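PDB 4DA2: sugar fermentation stimulation protein homolog from Pyrococcus furiosus, which probably binds DNA, joining an OB-fold domain to a PD-(D/E)xK nuclease-like domain that holds two calcium ions in this structure. Local coordinates for residues L4-P9 / S218-Y223; S8-C13 / I52-P57; I66-E71 / I78-L83. The protein carries 1 engineered substitution. All blocks are in the same frame, centred on the assembly; numbering follows the deposited sequence.

In the fold
The three contacts lie on one side of the chain's centre, where the OB-fold part meets the PD-(D/E)xK part. Interactions 1 and 2 begin from one run of chain and share Ser-8 and Pro-9: strand 2-6 pairs with strand 220-229 in the larger sheet, then strand 11-18 with strand 52-57 in the OB sheet. Interaction 3, from strand 65-72 to the start of helix 81-93, comes after interaction 2, and both its segments fall between the two of interaction 1. Centres lie about 9 Å (2 and 3) and 12 Å (1 and 2, 1 and 3) apart. The chain thus crosses between the two domains twice, after strand 2-6 and just before helix 81-93.

Interaction 1 (L4-P9 / S218-Y223); sequences LMEVSP and SGEIIY
Glu-6 and Glu-220 bring two flat carboxylates together: the side chains run side by side and point the same way, but the carboxylate planes are turned 67° apart, with Glu-6 OE2 4.3 Å from Glu-220 OE2. Lys-3 NZ forms a salt bridge to each OE2, which would offset the like charges. The other oxygen of Glu-220 has its own partner, since Ser-218 OG donates to Glu-220 OE1 at 2.6 Å on the anti lone pair. The remaining flat group, the Tyr-223 ring, is met obliquely by Leu-4 CD2, although the closest approach is at its root, Leu-4 CG to Tyr-223 CB at 3.7 Å. An alanine in place of Glu-220 would probably leave Lys-3 with one of these two carboxylates and Ser-218 OG without this acceptor.

The backbones run antiparallel, with Glu-6 and Glu-220 as a non-hydrogen-bonded pair. Leu-4 N donates to Ile-221 O at 2.9 Å, and Ile-221 N to Met-5 O at 2.8 Å. Beyond them, Val-7 N reaches Gly-219 O at 2.9 Å from 41° out of the carbonyl plane. One water donates to both Val-7 O and Ser-218 O, extending the link past the last strand bond.

On the face away from the glutamates, Met-5 CG lies 3.9 Å from Ile-221 CB. Met-5 and Ile-221 both pack on Leu-83 of helix 81-93, Leu-4 touches Ala-87 and Ile-91 of that helix, and strand 207-215 flanks strand 220-229, its Met-215 against Ile-221.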
ATOM      1  N   LEU A   4       6.493 -13.931   0.028  1.00 23.53           N
ATOM      2  CA  LEU A   4       6.094 -13.531   1.374  1.00 25.91           C
ATOM      3  C   LEU A   4       4.967 -14.377   1.922  1.00 25.24           C
ATOM      4  O   LEU A   4       4.960 -14.715   3.108  1.00 24.11           O
ATOM      5  CB  LEU A   4       5.614 -12.073   1.412  1.00 24.24           C
ATOM      6  CG  LEU A   4       6.599 -10.951   1.157  1.00 20.79           C
ATOM      7  CD1 LEU A   4       5.903  -9.608   1.261  1.00 18.02           C
ATOM      8  CD2 LEU A   4       7.806 -11.034   2.115  1.00 28.14           C
ATOM      9  N   MET A   5       3.974 -14.646   1.070  1.00 20.27           N
ATOM     10  CA  MET A   5       2.725 -15.266   1.491  1.00 18.65           C
ATOM     11  C   MET A   5       1.910 -15.652   0.236  1.00 14.40           C
ATOM     12  O   MET A   5       2.324 -15.368  -0.879  1.00 23.81           O
ATOM     13  CB  MET A   5       1.886 -14.321   2.362  1.00 25.10           C
ATOM     14  CG  MET A   5       1.669 -12.915   1.781  1.00 26.21           C
ATOM     15  SD  MET A   5       0.618 -11.844   2.785  1.00 27.71           S
ATOM     16  CE  MET A   5      -0.980 -12.643   2.651  1.00 19.55           C
ATOM     17  N   GLU A   6       0.762 -16.269   0.475  1.00 20.48           N
ATOM     18  CA  GLU A   6      -0.133 -16.726  -0.579  1.00 24.13           C
ATOM     19  C   GLU A   6      -1.557 -16.354  -0.233  1.00 27.12           C
ATOM     20  O   GLU A   6      -1.965 -16.424   0.929  1.00 33.30           O
ATOM     21  CB  GLU A   6      -0.030 -18.243  -0.735  1.00 30.51           C
ATOM     22  CG  GLU A   6       1.345 -18.736  -1.119  1.00 78.14           C
ATOM     23  CD  GLU A   6       1.496 -20.239  -0.986  1.00 33.48           C
ATOM     24  OE1 GLU A   6       0.680 -20.884  -0.279  1.00 38.30           O
ATOM     25  OE2 GLU A   6       2.446 -20.765  -1.586  1.00 43.07           O
ATOM     26  N   VAL A   7      -2.312 -15.973  -1.255  1.00 23.85           N
ATOM     27  CA  VAL A   7      -3.730 -15.703  -1.116  1.00 23.72           C
ATOM     28  C   VAL A   7      -4.490 -16.802  -1.855  1.00 33.86           C
ATOM     29  O   VAL A   7      -4.253 -17.045  -3.034  1.00 24.57           O
ATOM     30  CB  VAL A   7      -4.079 -14.328  -1.708  1.00 19.69           C
ATOM     31  CG1 VAL A   7      -5.594 -14.113  -1.772  1.00 32.06           C
ATOM     32  CG2 VAL A   7      -3.404 -13.229  -0.904  1.00 17.94           C
ATOM     33  N   SER A   8      -5.396 -17.458  -1.142  1.00 21.57           N
ATOM     34  CA  SER A   8      -6.214 -18.533  -1.699  1.00 26.18           C
ATOM     35  C   SER A   8      -7.643 -18.462  -1.103  1.00 17.72           C
ATOM     36  O   SER A   8      -7.787 -18.211   0.094  1.00 26.31           O
ATOM     37  CB  SER A   8      -5.562 -19.874  -1.325  1.00 18.94           C
ATOM     38  OG  SER A   8      -6.153 -20.927  -2.055  1.00 32.28           O
ATOM     39  N   PRO A   9      -8.693 -18.631  -1.933  1.00 27.15           N
ATOM     40  CA  PRO A   9      -8.679 -18.742  -3.396  1.00 19.68           C
ATOM     41  C   PRO A   9      -8.658 -17.376  -4.090  1.00 23.19           C
ATOM     42  O   PRO A   9      -9.054 -16.368  -3.501  1.00 23.25           O
ATOM     43  CB  PRO A   9     -10.012 -19.438  -3.701  1.00 25.87           C
ATOM     44  CG  PRO A   9     -10.903 -19.030  -2.612  1.00 44.58           C
ATOM     45  CD  PRO A   9     -10.056 -18.800  -1.386  1.00 27.59           C
ATOM     46  N   SER A 218      -1.024 -17.301  -9.554  1.00 20.36           N
ATOM     47  CA  SER A 218      -1.099 -18.360  -8.554  1.00 20.66           C
ATOM     48  C   SER A 218      -1.554 -17.915  -7.141  1.00 31.23           C
ATOM     49  O   SER A 218      -1.859 -18.742  -6.294  1.00 23.99           O
ATOM     50  CB  SER A 218       0.276 -19.031  -8.434  1.00 23.85           C
ATOM     51  OG  SER A 218       1.203 -18.124  -7.812  1.00 21.35           O
ATOM     52  N   GLY A 219      -1.578 -16.616  -6.875  1.00 17.60           N
ATOM     53  CA  GLY A 219      -1.896 -16.133  -5.533  1.00 16.71           C
ATOM     54  C   GLY A 219      -0.659 -15.826  -4.701  1.00 29.83           C
ATOM     55  O   GLY A 219      -0.779 -15.237  -3.626  1.00 14.20           O
ATOM     56  N   GLU A 220       0.524 -16.190  -5.199  1.00 18.47           N
ATOM     57  CA  GLU A 220       1.769 -15.943  -4.450  1.00 23.25           C
ATOM     58  C   GLU A 220       2.129 -14.470  -4.455  1.00 16.51           C
ATOM     59  O   GLU A 220       2.123 -13.828  -5.506  1.00 20.19           O
ATOM     60  CB  GLU A 220       2.930 -16.745  -5.037  1.00 17.95           C
ATOM     61  CG  GLU A 220       2.802 -18.235  -4.760  1.00 29.01           C
ATOM     62  CD  GLU A 220       3.710 -19.051  -5.637  1.00 39.57           C
ATOM     63  OE1 GLU A 220       3.505 -19.030  -6.876  1.00 41.21           O
ATOM     64  OE2 GLU A 220       4.625 -19.704  -5.090  1.00 44.89           O
ATOM     65  N   ILE A 221       2.455 -13.947  -3.279  1.00 17.70           N
ATOM     66  CA  ILE A 221       2.824 -12.538  -3.165  1.00 18.88           C
ATOM     67  C   ILE A 221       4.348 -12.458  -3.099  1.00 21.41           C
ATOM     68  O   ILE A 221       4.997 -13.129  -2.290  1.00 20.85           O
ATOM     69  CB  ILE A 221       2.140 -11.838  -1.970  1.00 18.04           C
ATOM     70  CG1 ILE A 221       0.629 -11.680  -2.242  1.00 23.63           C
ATOM     71  CG2 ILE A 221       2.802 -10.454  -1.664  1.00 17.59           C
ATOM     72  CD1 ILE A 221      -0.096 -10.850  -1.206  1.00 19.76           C
ATOM     73  N   ILE A 222       4.897 -11.659  -3.997  1.00 13.91           N
ATOM     74  CA  ILE A 222       6.341 -11.624  -4.240  1.00 20.42           C
ATOM     75  C   ILE A 222       6.924 -10.275  -3.799  1.00 15.08           C
ATOM     76  O   ILE A 222       6.457  -9.206  -4.207  1.00 15.79           O
ATOM     77  CB  ILE A 222       6.661 -11.892  -5.755  1.00 21.19           C
ATOM     78  CG1 ILE A 222       6.044 -13.219  -6.238  1.00 22.93           C
ATOM     79  CG2 ILE A 222       8.169 -11.876  -6.028  1.00 20.25           C
ATOM     80  CD1 ILE A 222       6.357 -14.413  -5.338  1.00 19.29           C
ATOM     81  N   TYR A 223       7.989 -10.330  -3.001  1.00 13.45           N
ATOM     82  CA  TYR A 223       8.662  -9.123  -2.573  1.00 17.11           C
ATOM     83  C   TYR A 223       9.909  -9.009  -3.433  1.00 16.02           C
ATOM     84  O   TYR A 223      10.771  -9.884  -3.372  1.00 19.12           O
ATOM     85  CB  TYR A 223       9.007  -9.232  -1.067  1.00 11.96           C
ATOM     86  CG  TYR A 223       9.966  -8.164  -0.564  1.00 19.98           C
ATOM     87  CD1 TYR A 223       9.766  -6.795  -0.863  1.00 16.06           C
ATOM     88  CD2 TYR A 223      11.083  -8.513   0.199  1.00 20.69           C
ATOM     89  CE1 TYR A 223      10.649  -5.823  -0.407  1.00 23.21           C
ATOM     90  CE2 TYR A 223      11.974  -7.529   0.666  1.00 20.04           C
ATOM     91  CZ  TYR A 223      11.746  -6.194   0.355  1.00 23.51           C
ATOM     92  OH  TYR A 223      12.627  -5.228   0.804  1.00 21.40           O
TER
HETATM   93  O   HOH W   1      -4.304 -18.944  -4.995  1.00 30.54           O

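Interaction 2 (S8-C13 / I52-P57); sequences SPLFPC and IGYCTP
Thr-56 OG1 donates to Pro-9 O at 2.7 Å, the shortest polar bond of this contact. The hydroxyl lies in the carbonyl plane, with a C=O...donor angle of 160°. OG1 stands anti to the backbone N (chi1 -162°), which brings it to this carbonyl. Pro-9 itself follows a cis peptide bond. Alongside, the rings of Pro-9 and Pro-57 cross obliquely, Pro-9 CG coming within 3.6 Å of Pro-57 CD. The CG of Pro-57 is also touched by Phe-11 CE2, whose side chain crosses it at about a right angle.

From here the two segments continue as an antiparallel pair of strands, 11-18 with 52-57, in the curled sheet of the OB fold. Phe-11 and Cys-55 form a hydrogen-bonded pair: Phe-11 N reaches Cys-55 O at 2.8 Å, and Cys-55 N returns a bond to Phe-11 O. Cys-13 and Gly-53 repeat this reciprocal pattern, but each donor stands well above the carbonyl plane of its acceptor. Pro-12, lacking an N-H, occupies the non-hydrogen-bonded position opposite Tyr-54.

Side chains alternate accordingly. On one face Cys-13 SG lies 3.5 Å from Gly-53 C, where even a CB on Gly-53 would fit tightly, and 3.7 Å from Cys-55 SG, a contact of two thiols rather than a disulfide. Val-26 and Ile-28 of strand 23-28 also touch Cys-13. On the other face Tyr-54 CE1 rests 3.9 Å from Pro-12 CB, while Leu-10 CD1 packs at 4.0 Å on Tyr-54 CB; Ile-76 of strand 75-78 touches both Leu-10 and Tyr-54.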
ATOM      1  N   SER A   8      -5.396 -17.458  -1.142  1.00 21.57           N
ATOM      2  CA  SER A   8      -6.214 -18.533  -1.699  1.00 26.18           C
ATOM      3  C   SER A   8      -7.643 -18.462  -1.103  1.00 17.72           C
ATOM      4  O   SER A   8      -7.787 -18.211   0.094  1.00 26.31           O
ATOM      5  CB  SER A   8      -5.562 -19.874  -1.325  1.00 18.94           C
ATOM      6  OG  SER A   8      -6.153 -20.927  -2.055  1.00 32.28           O
ATOM      7  N   PRO A   9      -8.693 -18.631  -1.933  1.00 27.15           N
ATOM      8  CA  PRO A   9      -8.679 -18.742  -3.396  1.00 19.68           C
ATOM      9  C   PRO A   9      -8.658 -17.376  -4.090  1.00 23.19           C
ATOM     10  O   PRO A   9      -9.054 -16.368  -3.501  1.00 23.25           O
ATOM     11  CB  PRO A   9     -10.012 -19.438  -3.701  1.00 25.87           C
ATOM     12  CG  PRO A   9     -10.903 -19.030  -2.612  1.00 44.58           C
ATOM     13  CD  PRO A   9     -10.056 -18.800  -1.386  1.00 27.59           C
ATOM     14  N   LEU A  10      -8.239 -17.366  -5.348  1.00 19.31           N
ATOM     15  CA  LEU A  10      -8.131 -16.158  -6.125  1.00 26.18           C
ATOM     16  C   LEU A  10      -9.035 -16.321  -7.341  1.00 30.22           C
ATOM     17  O   LEU A  10      -8.895 -17.287  -8.090  1.00 28.97           O
ATOM     18  CB  LEU A  10      -6.661 -15.925  -6.519  1.00 30.18           C
ATOM     19  CG  LEU A  10      -6.260 -14.511  -6.913  1.00 29.60           C
ATOM     20  CD1 LEU A  10      -6.575 -13.523  -5.793  1.00 26.70           C
ATOM     21  CD2 LEU A  10      -4.767 -14.476  -7.312  1.00 19.80           C
ATOM     22  N   PHE A  11      -9.998 -15.415  -7.507  1.00 23.09           N
ATOM     23  CA  PHE A  11     -10.935 -15.487  -8.640  1.00 23.40           C
ATOM     24  C   PHE A  11     -10.708 -14.363  -9.653  1.00 26.74           C
ATOM     25  O   PHE A  11     -10.842 -13.196  -9.300  1.00 26.33           O
ATOM     26  CB  PHE A  11     -12.398 -15.444  -8.145  1.00 32.37           C
ATOM     27  CG  PHE A  11     -12.763 -16.562  -7.200  1.00 37.83           C
ATOM     28  CD1 PHE A  11     -12.556 -17.896  -7.558  1.00 54.03           C
ATOM     29  CD2 PHE A  11     -13.337 -16.282  -5.961  1.00 32.85           C
ATOM     30  CE1 PHE A  11     -12.897 -18.937  -6.688  1.00 63.88           C
ATOM     31  CE2 PHE A  11     -13.679 -17.319  -5.084  1.00 42.01           C
ATOM     32  CZ  PHE A  11     -13.460 -18.645  -5.450  1.00 55.12           C
ATOM     33  N   PRO A  12     -10.367 -14.706 -10.917  1.00 18.01           N
ATOM     34  CA  PRO A  12     -10.377 -13.659 -11.942  1.00 19.87           C
ATOM     35  C   PRO A  12     -11.811 -13.145 -12.103  1.00 30.45           C
ATOM     36  O   PRO A  12     -12.766 -13.902 -11.898  1.00 23.78           O
ATOM     37  CB  PRO A  12      -9.913 -14.385 -13.219  1.00 23.66           C
ATOM     38  CG  PRO A  12     -10.126 -15.832 -12.947  1.00 44.84           C
ATOM     39  CD  PRO A  12     -10.016 -16.030 -11.465  1.00 27.55           C
ATOM     40  N   CYS A  13     -11.949 -11.866 -12.427  1.00 18.66           N
ATOM     41  CA  CYS A  13     -13.254 -11.246 -12.598  1.00 24.95           C
ATOM     42  C   CYS A  13     -13.106 -10.131 -13.618  1.00 22.96           C
ATOM     43  O   CYS A  13     -11.973  -9.738 -13.958  1.00 20.33           O
ATOM     44  CB  CYS A  13     -13.773 -10.709 -11.250  1.00 21.22           C
ATOM     45  SG  CYS A  13     -12.827  -9.301 -10.593  1.00 23.64           S
ATOM     46  N   ILE A  52      -9.520  -6.875 -16.298  1.00 16.53           N
ATOM     47  CA  ILE A  52      -9.508  -8.066 -15.471  1.00 14.04           C
ATOM     48  C   ILE A  52      -9.005  -7.739 -14.068  1.00 15.68           C
ATOM     49  O   ILE A  52      -7.909  -7.211 -13.918  1.00 16.43           O
ATOM     50  CB  ILE A  52      -8.632  -9.164 -16.095  1.00 17.73           C
ATOM     51  CG1 ILE A  52      -9.063  -9.451 -17.553  1.00 32.61           C
ATOM     52  CG2 ILE A  52      -8.659 -10.421 -15.230  1.00 23.76           C
ATOM     53  CD1 ILE A  52     -10.569  -9.793 -17.725  1.00 32.92           C
ATOM     54  N   GLY A  53      -9.826  -8.039 -13.060  1.00 20.39           N
ATOM     55  CA  GLY A  53      -9.427  -7.939 -11.648  1.00 18.05           C
ATOM     56  C   GLY A  53      -9.316  -9.327 -11.045  1.00 24.97           C
ATOM     57  O   GLY A  53      -9.572 -10.330 -11.714  1.00 18.59           O
ATOM     58  N   TYR A  54      -8.921  -9.372  -9.778  1.00 21.17           N
ATOM     59  CA  TYR A  54      -8.802 -10.605  -9.014  1.00 18.90           C
ATOM     60  C   TYR A  54      -9.457 -10.379  -7.673  1.00 13.65           C
ATOM     61  O   TYR A  54      -9.172  -9.382  -7.006  1.00 16.68           O
ATOM     62  CB  TYR A  54      -7.336 -11.038  -8.882  1.00 20.01           C
ATOM     63  CG  TYR A  54      -6.844 -11.507 -10.204  1.00 16.59           C
ATOM     64  CD1 TYR A  54      -6.925 -12.846 -10.571  1.00 17.56           C
ATOM     65  CD2 TYR A  54      -6.375 -10.583 -11.142  1.00 24.36           C
ATOM     66  CE1 TYR A  54      -6.485 -13.252 -11.866  1.00 20.54           C
ATOM     67  CE2 TYR A  54      -5.947 -10.968 -12.381  1.00 18.10           C
ATOM     68  CZ  TYR A  54      -6.002 -12.277 -12.745  1.00 18.60           C
ATOM     69  OH  TYR A  54      -5.574 -12.544 -14.032  1.00 27.97           O
ATOM     70  N   CYS A  55     -10.387 -11.284  -7.307  1.00 15.97           N
ATOM     71  CA  CYS A  55     -11.136 -11.194  -6.057  1.00 14.33           C
ATOM     72  C   CYS A  55     -10.814 -12.381  -5.141  1.00 10.67           C
ATOM     73  O   CYS A  55     -10.337 -13.402  -5.616  1.00 16.36           O
ATOM     74  CB  CYS A  55     -12.656 -11.197  -6.327  1.00 26.67           C
ATOM     75  SG  CYS A  55     -13.294  -9.636  -6.894  1.00 24.39           S
ATOM     76  N   THR A  56     -11.035 -12.211  -3.844  1.00 20.27           N
ATOM     77  CA  THR A  56     -11.023 -13.328  -2.901  1.00 16.24           C
ATOM     78  C   THR A  56     -12.267 -13.248  -2.007  1.00 18.23           C
ATOM     79  O   THR A  56     -12.786 -12.151  -1.781  1.00 23.19           O
ATOM     80  CB  THR A  56      -9.722 -13.370  -2.065  1.00 22.78           C
ATOM     81  OG1 THR A  56      -9.585 -14.676  -1.487  1.00 22.31           O
ATOM     82  CG2 THR A  56      -9.700 -12.300  -0.965  1.00 19.28           C
ATOM     83  N   PRO A  57     -12.776 -14.413  -1.518  1.00 28.07           N
ATOM     84  CA  PRO A  57     -14.001 -14.364  -0.717  1.00 21.70           C
ATOM     85  C   PRO A  57     -13.726 -13.690   0.607  1.00 29.52           C
ATOM     86  O   PRO A  57     -12.579 -13.643   1.041  1.00 24.54           O
ATOM     87  CB  PRO A  57     -14.350 -15.847  -0.489  1.00 25.55           C
ATOM     88  CG  PRO A  57     -13.635 -16.582  -1.560  1.00 29.34           C
ATOM     89  CD  PRO A  57     -12.364 -15.807  -1.778  1.00 26.15           C
TER

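Interaction 3 (I66-E71 / I78-L83); sequences ILLGFE and IIDTRL
Leu-68 O receives two consecutive backbone N-H groups at a classic beta bulge, in which Leu-68 and Gly-69 both face Tyr-54 of strand 52-57. Ile-79 N lies 2.9 Å from Leu-68 O, a weak bond bent to 130°, while Asp-80 N approaches the same oxygen at 3.2 Å from above the carbonyl plane. Apolar side chains pack around this shared acceptor. Ile-79 CG1 sits between the backbone N and the carbonyl carbon (chi1 68°) and touches Leu-68 O, and its CD1 reaches the edge of the Phe-70 ring, 4.0 Å from CE2. Leu-68 CD1 meets Leu-83 CD2 at 4.1 Å, the two side chains crossing at about a right angle. Ile-66 CG2 lies 3.2 Å from Asp-80 OD1.

Asp-80 ties this OB strand to the next helix. It is the N-cap of helix 81-93, and its OD2 accepts from Leu-83 N at 2.8 Å through the anti lone pair. Farther out, Asn-39 ND2 bonds to Ile-79 O and Gln-84 NE2 to Ile-78 O, both just ahead of the helix. The other oxygen, Asp-80 OD1, accepts at 2.7 Å from a water that also donates to Leu-67 O.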
ATOM      1  N   ILE A  66     -13.695  -9.468  -1.878  1.00 17.76           N
ATOM      2  CA  ILE A  66     -12.776  -8.333  -1.855  1.00 17.23           C
ATOM      3  C   ILE A  66     -12.081  -8.265  -3.217  1.00 17.68           C
ATOM      4  O   ILE A  66     -11.558  -9.281  -3.712  1.00 13.66           O
ATOM      5  CB  ILE A  66     -11.729  -8.495  -0.736  1.00 17.23           C
ATOM      6  CG1 ILE A  66     -12.413  -8.715   0.612  1.00 20.13           C
ATOM      7  CG2 ILE A  66     -10.827  -7.266  -0.643  1.00 23.20           C
ATOM      8  CD1 ILE A  66     -11.497  -9.310   1.619  1.00 15.20           C
ATOM      9  N   LEU A  67     -12.113  -7.085  -3.844  1.00 15.85           N
ATOM     10  CA  LEU A  67     -11.339  -6.875  -5.071  1.00 18.16           C
ATOM     11  C   LEU A  67      -9.889  -6.551  -4.673  1.00 13.68           C
ATOM     12  O   LEU A  67      -9.601  -5.440  -4.199  1.00 23.23           O
ATOM     13  CB  LEU A  67     -11.951  -5.732  -5.886  1.00 24.72           C
ATOM     14  CG  LEU A  67     -11.269  -5.252  -7.173  1.00 19.17           C
ATOM     15  CD1 LEU A  67     -11.114  -6.418  -8.163  1.00 14.09           C
ATOM     16  CD2 LEU A  67     -12.101  -4.116  -7.758  1.00 29.27           C
ATOM     17  N   LEU A  68      -8.987  -7.522  -4.821  1.00 15.99           N
ATOM     18  CA  LEU A  68      -7.619  -7.377  -4.314  1.00 13.39           C
ATOM     19  C   LEU A  68      -6.681  -6.613  -5.220  1.00 18.31           C
ATOM     20  O   LEU A  68      -5.730  -5.994  -4.739  1.00 17.14           O
ATOM     21  CB  LEU A  68      -6.975  -8.729  -4.021  1.00 18.59           C
ATOM     22  CG  LEU A  68      -7.676  -9.625  -3.004  1.00 17.02           C
ATOM     23  CD1 LEU A  68      -6.939 -10.920  -3.020  1.00 14.71           C
ATOM     24  CD2 LEU A  68      -7.679  -8.966  -1.613  1.00 19.54           C
ATOM     25  N   GLY A  69      -6.922  -6.721  -6.520  1.00 15.72           N
ATOM     26  CA  GLY A  69      -6.039  -6.201  -7.527  1.00 13.15           C
ATOM     27  C   GLY A  69      -6.494  -6.357  -8.966  1.00 14.81           C
ATOM     28  O   GLY A  69      -7.593  -6.837  -9.246  1.00 15.48           O
ATOM     29  N   PHE A  70      -5.607  -5.966  -9.879  1.00 18.73           N
ATOM     30  CA  PHE A  70      -5.882  -5.988 -11.297  1.00 19.15           C
ATOM     31  C   PHE A  70      -4.729  -6.615 -12.078  1.00 18.15           C
ATOM     32  O   PHE A  70      -3.564  -6.580 -11.669  1.00 13.84           O
ATOM     33  CB  PHE A  70      -6.115  -4.563 -11.812  1.00 15.81           C
ATOM     34  CG  PHE A  70      -7.435  -3.967 -11.387  1.00 13.71           C
ATOM     35  CD1 PHE A  70      -8.525  -4.017 -12.251  1.00 19.38           C
ATOM     36  CD2 PHE A  70      -7.589  -3.351 -10.141  1.00 14.73           C
ATOM     37  CE1 PHE A  70      -9.762  -3.477 -11.884  1.00 22.47           C
ATOM     38  CE2 PHE A  70      -8.833  -2.794  -9.766  1.00 22.02           C
ATOM     39  CZ  PHE A  70      -9.906  -2.856 -10.645  1.00 18.85           C
ATOM     40  N   GLU A  71      -5.066  -7.159 -13.237  1.00 19.47           N
ATOM     41  CA  GLU A  71      -4.060  -7.721 -14.114  1.00 16.29           C
ATOM     42  C   GLU A  71      -3.180  -6.573 -14.536  1.00 17.92           C
ATOM     43  O   GLU A  71      -3.667  -5.481 -14.860  1.00 21.68           O
ATOM     44  CB  GLU A  71      -4.749  -8.372 -15.341  1.00 20.11           C
ATOM     45  CG  GLU A  71      -3.792  -9.056 -16.341  1.00 30.28           C
ATOM     46  CD  GLU A  71      -3.038  -8.094 -17.270  1.00 35.87           C
ATOM     47  OE1 GLU A  71      -3.521  -6.957 -17.494  1.00 39.63           O
ATOM     48  OE2 GLU A  71      -1.954  -8.493 -17.784  1.00 35.52           O
ATOM     49  N   ILE A  78      -1.472  -5.053  -6.667  1.00 13.88           N
ATOM     50  CA  ILE A  78      -2.303  -5.204  -5.475  1.00 12.40           C
ATOM     51  C   ILE A  78      -2.794  -3.816  -5.086  1.00 13.90           C
ATOM     52  O   ILE A  78      -2.006  -2.963  -4.616  1.00 15.26           O
ATOM     53  CB  ILE A  78      -1.534  -5.863  -4.300  1.00 10.16           C
ATOM     54  CG1 ILE A  78      -1.042  -7.272  -4.694  1.00 13.53           C
ATOM     55  CG2 ILE A  78      -2.451  -5.884  -3.061  1.00 14.53           C
ATOM     56  CD1 ILE A  78      -0.055  -7.940  -3.694  1.00 21.56           C
ATOM     57  N   ILE A  79      -4.092  -3.612  -5.230  1.00 13.69           N
ATOM     58  CA  ILE A  79      -4.717  -2.355  -4.772  1.00  9.37           C
ATOM     59  C   ILE A  79      -5.237  -2.346  -3.348  1.00 12.28           C
ATOM     60  O   ILE A  79      -5.421  -1.262  -2.774  1.00 12.24           O
ATOM     61  CB  ILE A  79      -5.848  -1.903  -5.727  1.00 13.19           C
ATOM     62  CG1 ILE A  79      -7.035  -2.861  -5.678  1.00 15.52           C
ATOM     63  CG2 ILE A  79      -5.279  -1.710  -7.140  1.00 18.01           C
ATOM     64  CD1 ILE A  79      -8.399  -2.155  -5.803  1.00 24.18           C
ATOM     65  N   ASP A  80      -5.466  -3.533  -2.770  1.00 17.05           N
ATOM     66  CA  ASP A  80      -6.074  -3.638  -1.441  1.00 22.14           C
ATOM     67  C   ASP A  80      -5.050  -3.259  -0.373  1.00 20.19           C
ATOM     68  O   ASP A  80      -4.003  -3.909  -0.235  1.00 11.66           O
ATOM     69  CB  ASP A  80      -6.608  -5.056  -1.189  1.00 15.60           C
ATOM     70  CG  ASP A  80      -7.389  -5.169   0.130  1.00 19.30           C
ATOM     71  OD1 ASP A  80      -8.630  -5.035   0.113  1.00 23.27           O
ATOM     72  OD2 ASP A  80      -6.753  -5.420   1.180  1.00 16.45           O
ATOM     73  N   THR A  81      -5.351  -2.214   0.384  1.00 13.28           N
ATOM     74  CA  THR A  81      -4.386  -1.722   1.383  1.00 19.49           C
ATOM     75  C   THR A  81      -4.225  -2.663   2.582  1.00 16.01           C
ATOM     76  O   THR A  81      -3.157  -2.689   3.207  1.00 13.80           O
ATOM     77  CB  THR A  81      -4.691  -0.278   1.843  1.00 17.26           C
ATOM     78  OG1 THR A  81      -5.956  -0.250   2.520  1.00 16.23           O
ATOM     79  CG2 THR A  81      -4.691   0.677   0.650  1.00 22.81           C
ATOM     80  N   ARG A  82      -5.270  -3.434   2.887  1.00 15.09           N
ATOM     81  CA  ARG A  82      -5.196  -4.464   3.912  1.00 14.52           C
ATOM     82  C   ARG A  82      -4.211  -5.574   3.542  1.00 13.60           C
ATOM     83  O   ARG A  82      -3.396  -5.979   4.398  1.00 15.43           O
ATOM     84  CB  ARG A  82      -6.561  -5.075   4.230  1.00 24.95           C
ATOM     85  CG  ARG A  82      -7.516  -4.183   4.959  1.00 30.04           C
ATOM     86  CD  ARG A  82      -8.854  -4.892   5.085  1.00 59.41           C
ATOM     87  NE  ARG A  82      -9.829  -4.138   5.866  1.00 73.34           N
ATOM     88  CZ  ARG A  82     -11.143  -4.339   5.820  1.00 58.79           C
ATOM     89  NH1 ARG A  82     -11.652  -5.264   5.012  1.00 62.05           N
ATOM     90  NH2 ARG A  82     -11.953  -3.606   6.578  1.00 48.96           N
ATOM     91  N   LEU A  83      -4.256  -6.038   2.290  1.00 16.69           N
ATOM     92  CA  LEU A  83      -3.349  -7.044   1.805  1.00 17.30           C
ATOM     93  C   LEU A  83      -1.927  -6.471   1.789  1.00 10.90           C
ATOM     94  O   LEU A  83      -0.988  -7.144   2.206  1.00 14.21           O
ATOM     95  CB  LEU A  83      -3.750  -7.528   0.399  1.00 12.81           C
ATOM     96  CG  LEU A  83      -2.919  -8.660  -0.200  1.00 13.39           C
ATOM     97  CD1 LEU A  83      -2.626  -9.807   0.781  1.00 15.39           C
ATOM     98  CD2 LEU A  83      -3.588  -9.221  -1.485  1.00 10.94           C
TER
HETATM   99  O   HOH W   2      -9.447  -3.781  -2.109  1.00 18.67           O